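Local coordinates for protein pectate lyase 47 (Bacillus sp. TS-47, PDB 1VBL) that probably cleaves pectate, the polygalacturonate of plant cell walls, by beta-elimination with the help of a bound calcium ion, at residues L286-F291 against K343-N348; S373-E376 against L380-K383. All coordinates share one frame; numbering follows the deposited sequence.

From the N terminus, the chain reaches 286-291 first and, after 51 residues of strands and loops without helix, returns in 343-348 to close contact 1. Both segments lie on the same parallel sheet of the beta-helix, in strands separated by strand 315-318. Contact 2 follows farther along: after helix 370-377 a short turn brings 380-383 back against its own 373-376. The two loops are in series, neither nested nor crossing, yet their centres are only 13 Å apart. Strand 342-345 joins them, with Trp-345 turned to contact 1 and Val-344 packed against Tyr-374 and Leu-380 of contact 2.

Contact 1: L286-F291 against K343-N348; sequences LPRVRF and KVWSKN
The guanidinium of Arg-288 lies over one face of the Trp-345 indole, a stacked cation-pi pair spanning one strand along a sheet of the parallel beta-helix, the fold of polysaccharide lyase family 1. Strands 288-289 and 342-345 are not neighbours in their sheet, as strand 315-318 runs between them, and the two side chains bridge that gap. CZ of Arg-288 stands 4.0 Å from the centroid of the five-membered ring of Trp-345, with the planes 21° apart. The overlap is heaviest at the root of the indole, where NH2 of Arg-288 comes to 3.1 Å from CG of Trp-345. With CG opposite the backbone N (chi1 -178°) and the chain extended to NE, Arg-288 carries its charged group out to the ring. The pair is sandwiched: Arg-290 NH2 lies over the other face of the Arg-288 guanidinium, and CG of Lys-343, an aliphatic methylene, covers the far face of the indole. A leucine in place of Trp-345 would probably leave that face of the guanidinium without its aromatic, cation-pi partner and the group freer to turn. The Arg-288 side chain is about 8 Å from that of Asp-233, a calcium ligand, but about 11 Å from the calcium ion itself, which it does not bind. One water completes the link, accepting from Arg-288 NH2 at 3.2 Å and donating to Trp-345 O at 2.8 Å.

Contact 2: S373-E376 against L380-K383; sequences SYNE and LQLK
Asn-375 grips the backbone of Leu-382 with both ends of its amide: OD1 of Asn-375 accepts from Leu-382 N at 2.7 Å, and ND2 of Asn-375 donates to Leu-382 O at 2.9 Å. The ND2 bond meets a lone pair of the carbonyl nearly in the plane of the asparagine amide, whereas the N-H reaching OD1 comes in tilted from the plane of its acceptor. With both polar atoms engaged, the amide is held against rotation; it pairs with both N and O of one residue, much as a neighbouring strand would. OH of Tyr-374 donates to Leu-380 O over 3.0 Å, the carbonyl oxygen lying at the ring edge. Gln-381 forms the more exposed rim of these close contacts. A bend at chi2 (-67°) brings the Gln-381 amide alongside Asn-375, with the two amide planes 43° apart. OE1 of Gln-381 presses on CB of Asn-375, while NE2 of Gln-381 donates to Asn-375 O at 3.1 Å and also bonds Thr-379 O. This ties the last turn of the helix to the chain that leaves it.

Elsewhere the fit is looser. On the buried side CD2 of Tyr-374 rests at a wider 4.1 Å on CB of Leu-382, and toward solvent Glu-376 and Lys-383 each point away from the opposing segment.

In the fold, helix 370-377 and the turn after it lie against strand 342-345, where Tyr-374 and Leu-380 pack on Val-344 and Leu-382 on Ile-342. Leu-382 also touches Met-352, and Lys-383 joins strand 383-384 to strand 351-361 through backbone bonding with Met-352.

Contact 1: L286-F291 against K343-N348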
loop_
_atom_site.group_PDB
_atom_site.type_symbol
_atom_site.label_atom_id
_atom_site.label_comp_id
_atom_site.label_asym_id
_atom_site.label_seq_id
_atom_site.Cartn_x
_atom_site.Cartn_y
_atom_site.Cartn_z
ATOM N N LEU A 286 -2.826 -8.653 0.730
ATOM C CA LEU A 286 -4.100 -8.010 0.424
ATOM C C LEU A 286 -5.122 -7.988 1.563
ATOM O O LEU A 286 -6.296 -8.268 1.340
ATOM C CB LEU A 286 -4.732 -8.705 -0.786
ATOM C CG LEU A 286 -3.779 -9.105 -1.915
ATOM C CD1 LEU A 286 -4.565 -9.794 -3.031
ATOM C CD2 LEU A 286 -3.068 -7.866 -2.449
ATOM N N PRO A 287 -4.708 -7.620 2.788
ATOM C CA PRO A 287 -3.373 -7.211 3.225
ATOM C C PRO A 287 -2.683 -8.318 4.028
ATOM O O PRO A 287 -3.254 -9.385 4.233
ATOM C CB PRO A 287 -3.684 -6.024 4.114
ATOM C CG PRO A 287 -4.868 -6.559 4.890
ATOM C CD PRO A 287 -5.704 -7.295 3.829
ATOM N N ARG A 288 -1.456 -8.048 4.470
ATOM C CA ARG A 288 -0.703 -8.973 5.321
ATOM C C ARG A 288 -0.760 -8.258 6.668
ATOM O O ARG A 288 -0.302 -7.123 6.789
ATOM C CB ARG A 288 0.751 -9.096 4.877
ATOM C CG ARG A 288 1.549 -10.102 5.713
ATOM C CD ARG A 288 3.048 -9.892 5.539
ATOM N NE ARG A 288 3.852 -10.978 6.103
ATOM C CZ ARG A 288 3.931 -11.284 7.397
ATOM N NH1 ARG A 288 3.251 -10.589 8.300
ATOM N NH2 ARG A 288 4.706 -12.289 7.787
ATOM N N VAL A 289 -1.309 -8.920 7.678
ATOM C CA VAL A 289 -1.485 -8.289 8.984
ATOM C C VAL A 289 -0.757 -8.865 10.192
ATOM O O VAL A 289 -0.630 -10.077 10.332
ATOM C CB VAL A 289 -2.985 -8.266 9.353
ATOM C CG1 VAL A 289 -3.190 -7.535 10.670
ATOM C CG2 VAL A 289 -3.790 -7.628 8.231
ATOM N N ARG A 290 -0.310 -7.965 11.065
ATOM C CA ARG A 290 0.334 -8.315 12.322
ATOM C C ARG A 290 -0.324 -7.419 13.389
ATOM O O ARG A 290 -0.535 -6.234 13.148
ATOM C CB ARG A 290 1.838 -7.991 12.312
ATOM C CG ARG A 290 2.734 -8.838 11.386
ATOM C CD ARG A 290 4.195 -8.376 11.538
ATOM N NE ARG A 290 5.190 -9.265 10.930
ATOM C CZ ARG A 290 5.750 -9.085 9.732
ATOM N NH1 ARG A 290 5.424 -8.041 8.983
ATOM N NH2 ARG A 290 6.653 -9.952 9.286
ATOM N N PHE A 291 -0.825 -7.839 14.588
ATOM C CA PHE A 291 -1.267 -7.188 15.832
ATOM C C PHE A 291 -2.601 -6.489 15.934
ATOM O O PHE A 291 -3.221 -6.553 16.986
ATOM C CB PHE A 291 -0.216 -6.176 16.283
ATOM C CG PHE A 291 1.140 -6.768 16.450
ATOM C CD1 PHE A 291 1.441 -7.559 17.556
ATOM C CD2 PHE A 291 2.096 -6.588 15.468
ATOM C CE1 PHE A 291 2.680 -8.160 17.669
ATOM C CE2 PHE A 291 3.331 -7.179 15.569
ATOM C CZ PHE A 291 3.630 -7.970 16.669
ATOM N N LYS A 343 -2.676 -17.173 3.961
ATOM C CA LYS A 343 -1.337 -17.660 4.258
ATOM C C LYS A 343 -1.049 -17.213 5.681
ATOM O O LYS A 343 -1.363 -16.084 6.052
ATOM C CB LYS A 343 -0.326 -17.065 3.274
ATOM C CG LYS A 343 0.994 -17.813 3.206
ATOM C CD LYS A 343 1.748 -17.464 1.929
ATOM C CE LYS A 343 3.024 -18.282 1.783
ATOM N NZ LYS A 343 3.731 -17.976 0.508
ATOM N N VAL A 344 -0.475 -18.098 6.487
ATOM C CA VAL A 344 -0.191 -17.759 7.875
ATOM C C VAL A 344 1.299 -17.669 8.180
ATOM O O VAL A 344 2.077 -18.539 7.792
ATOM C CB VAL A 344 -0.833 -18.788 8.835
ATOM C CG1 VAL A 344 -0.576 -18.386 10.283
ATOM C CG2 VAL A 344 -2.329 -18.885 8.565
ATOM N N TRP A 345 1.685 -16.602 8.873
ATOM C CA TRP A 345 3.075 -16.388 9.256
ATOM C C TRP A 345 3.138 -16.197 10.772
ATOM O O TRP A 345 3.151 -15.069 11.265
ATOM C CB TRP A 345 3.647 -15.143 8.568
ATOM C CG TRP A 345 3.345 -15.030 7.098
ATOM C CD1 TRP A 345 2.268 -14.411 6.524
ATOM C CD2 TRP A 345 4.139 -15.534 6.018
ATOM N NE1 TRP A 345 2.346 -14.496 5.154
ATOM C CE2 TRP A 345 3.483 -15.180 4.817
ATOM C CE3 TRP A 345 5.341 -16.250 5.948
ATOM C CZ2 TRP A 345 3.991 -15.518 3.558
ATOM C CZ3 TRP A 345 5.846 -16.587 4.696
ATOM C CH2 TRP A 345 5.169 -16.220 3.518
ATOM N N SER A 346 3.168 -17.303 11.507
ATOM C CA SER A 346 3.226 -17.249 12.964
ATOM C C SER A 346 3.640 -18.601 13.530
ATOM O O SER A 346 3.722 -19.584 12.801
ATOM C CB SER A 346 1.856 -16.867 13.531
ATOM O OG SER A 346 1.878 -16.839 14.949
ATOM N N LYS A 347 3.901 -18.640 14.832
ATOM C CA LYS A 347 4.280 -19.880 15.499
ATOM C C LYS A 347 3.149 -20.337 16.407
ATOM O O LYS A 347 3.204 -21.417 16.989
ATOM C CB LYS A 347 5.554 -19.678 16.321
ATOM C CG LYS A 347 6.773 -19.351 15.477
ATOM C CD LYS A 347 8.010 -19.159 16.333
ATOM C CE LYS A 347 9.229 -18.889 15.463
ATOM N NZ LYS A 347 10.465 -18.729 16.278
ATOM N N ASN A 348 2.114 -19.511 16.520
ATOM C CA ASN A 348 0.978 -19.847 17.368
ATOM C C ASN A 348 -0.306 -19.983 16.574
ATOM O O ASN A 348 -0.382 -19.567 15.416
ATOM C CB ASN A 348 0.769 -18.770 18.433
ATOM C CG ASN A 348 1.952 -18.633 19.361
ATOM O OD1 ASN A 348 2.344 -19.587 20.030
ATOM N ND2 ASN A 348 2.528 -17.440 19.408
HETATM O O HOH W 1 3.945 -12.452 10.931
#

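Contact 2: S373-E376 against L380-K383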
loop_
_atom_site.group_PDB
_atom_site.type_symbol
_atom_site.label_atom_id
_atom_site.label_comp_id
_atom_site.label_asym_id
_atom_site.label_seq_id
_atom_site.Cartn_x
_atom_site.Cartn_y
_atom_site.Cartn_z
ATOM N N SER A 373 -10.863 -24.112 4.555
ATOM C CA SER A 373 -10.145 -24.517 3.356
ATOM C C SER A 373 -8.642 -24.499 3.621
ATOM O O SER A 373 -7.920 -25.426 3.250
ATOM C CB SER A 373 -10.487 -23.580 2.197
ATOM O OG SER A 373 -9.750 -23.923 1.042
ATOM N N TYR A 374 -8.174 -23.439 4.270
ATOM C CA TYR A 374 -6.762 -23.313 4.595
ATOM C C TYR A 374 -6.319 -24.443 5.530
ATOM O O TYR A 374 -5.324 -25.116 5.273
ATOM C CB TYR A 374 -6.489 -21.963 5.273
ATOM C CG TYR A 374 -5.141 -21.907 5.951
ATOM C CD1 TYR A 374 -3.986 -21.600 5.234
ATOM C CD2 TYR A 374 -5.011 -22.237 7.298
ATOM C CE1 TYR A 374 -2.733 -21.632 5.845
ATOM C CE2 TYR A 374 -3.768 -22.275 7.913
ATOM C CZ TYR A 374 -2.634 -21.972 7.181
ATOM O OH TYR A 374 -1.402 -22.030 7.787
ATOM N N ASN A 375 -7.069 -24.640 6.611
ATOM C CA ASN A 375 -6.743 -25.670 7.596
ATOM C C ASN A 375 -6.636 -27.090 7.052
ATOM O O ASN A 375 -5.759 -27.850 7.462
ATOM C CB ASN A 375 -7.763 -25.661 8.740
ATOM C CG ASN A 375 -7.622 -24.452 9.642
ATOM O OD1 ASN A 375 -6.538 -23.879 9.767
ATOM N ND2 ASN A 375 -8.713 -24.071 10.297
ATOM N N GLU A 376 -7.532 -27.448 6.139
ATOM C CA GLU A 376 -7.546 -28.791 5.562
ATOM C C GLU A 376 -6.285 -29.156 4.795
ATOM O O GLU A 376 -5.915 -30.329 4.728
ATOM C CB GLU A 376 -8.742 -28.955 4.624
ATOM C CG GLU A 376 -10.095 -28.952 5.301
ATOM C CD GLU A 376 -11.222 -29.165 4.309
ATOM O OE1 GLU A 376 -11.177 -30.174 3.574
ATOM O OE2 GLU A 376 -12.147 -28.327 4.261
ATOM N N LEU A 380 0.159 -25.659 10.397
ATOM C CA LEU A 380 -0.249 -24.762 11.473
ATOM C C LEU A 380 -1.696 -24.355 11.238
ATOM O O LEU A 380 -2.022 -23.764 10.210
ATOM C CB LEU A 380 0.640 -23.515 11.511
ATOM C CG LEU A 380 0.249 -22.487 12.581
ATOM C CD1 LEU A 380 0.255 -23.148 13.955
ATOM C CD2 LEU A 380 1.208 -21.313 12.549
ATOM N N GLN A 381 -2.557 -24.673 12.199
ATOM C CA GLN A 381 -3.980 -24.373 12.094
ATOM C C GLN A 381 -4.374 -22.955 12.479
ATOM O O GLN A 381 -3.705 -22.286 13.267
ATOM C CB GLN A 381 -4.779 -25.366 12.937
ATOM C CG GLN A 381 -4.594 -26.806 12.498
ATOM C CD GLN A 381 -5.172 -27.066 11.126
ATOM O OE1 GLN A 381 -6.391 -27.179 10.962
ATOM N NE2 GLN A 381 -4.302 -27.152 10.125
ATOM N N LEU A 382 -5.484 -22.512 11.905
ATOM C CA LEU A 382 -6.018 -21.188 12.154
ATOM C C LEU A 382 -7.354 -21.388 12.857
ATOM O O LEU A 382 -8.184 -22.177 12.409
ATOM C CB LEU A 382 -6.215 -20.463 10.821
ATOM C CG LEU A 382 -6.624 -18.993 10.821
ATOM C CD1 LEU A 382 -5.608 -18.169 11.598
ATOM C CD2 LEU A 382 -6.720 -18.505 9.376
ATOM N N LYS A 383 -7.561 -20.685 13.962
ATOM C CA LYS A 383 -8.808 -20.815 14.700
ATOM C C LYS A 383 -9.818 -19.760 14.271
ATOM O O LYS A 383 -9.533 -18.565 14.323
ATOM C CB LYS A 383 -8.550 -20.685 16.202
ATOM C CG LYS A 383 -7.628 -21.753 16.764
ATOM C CD LYS A 383 -7.490 -21.638 18.277
ATOM C CE LYS A 383 -6.860 -20.317 18.687
ATOM N NZ LYS A 383 -6.645 -20.242 20.161
#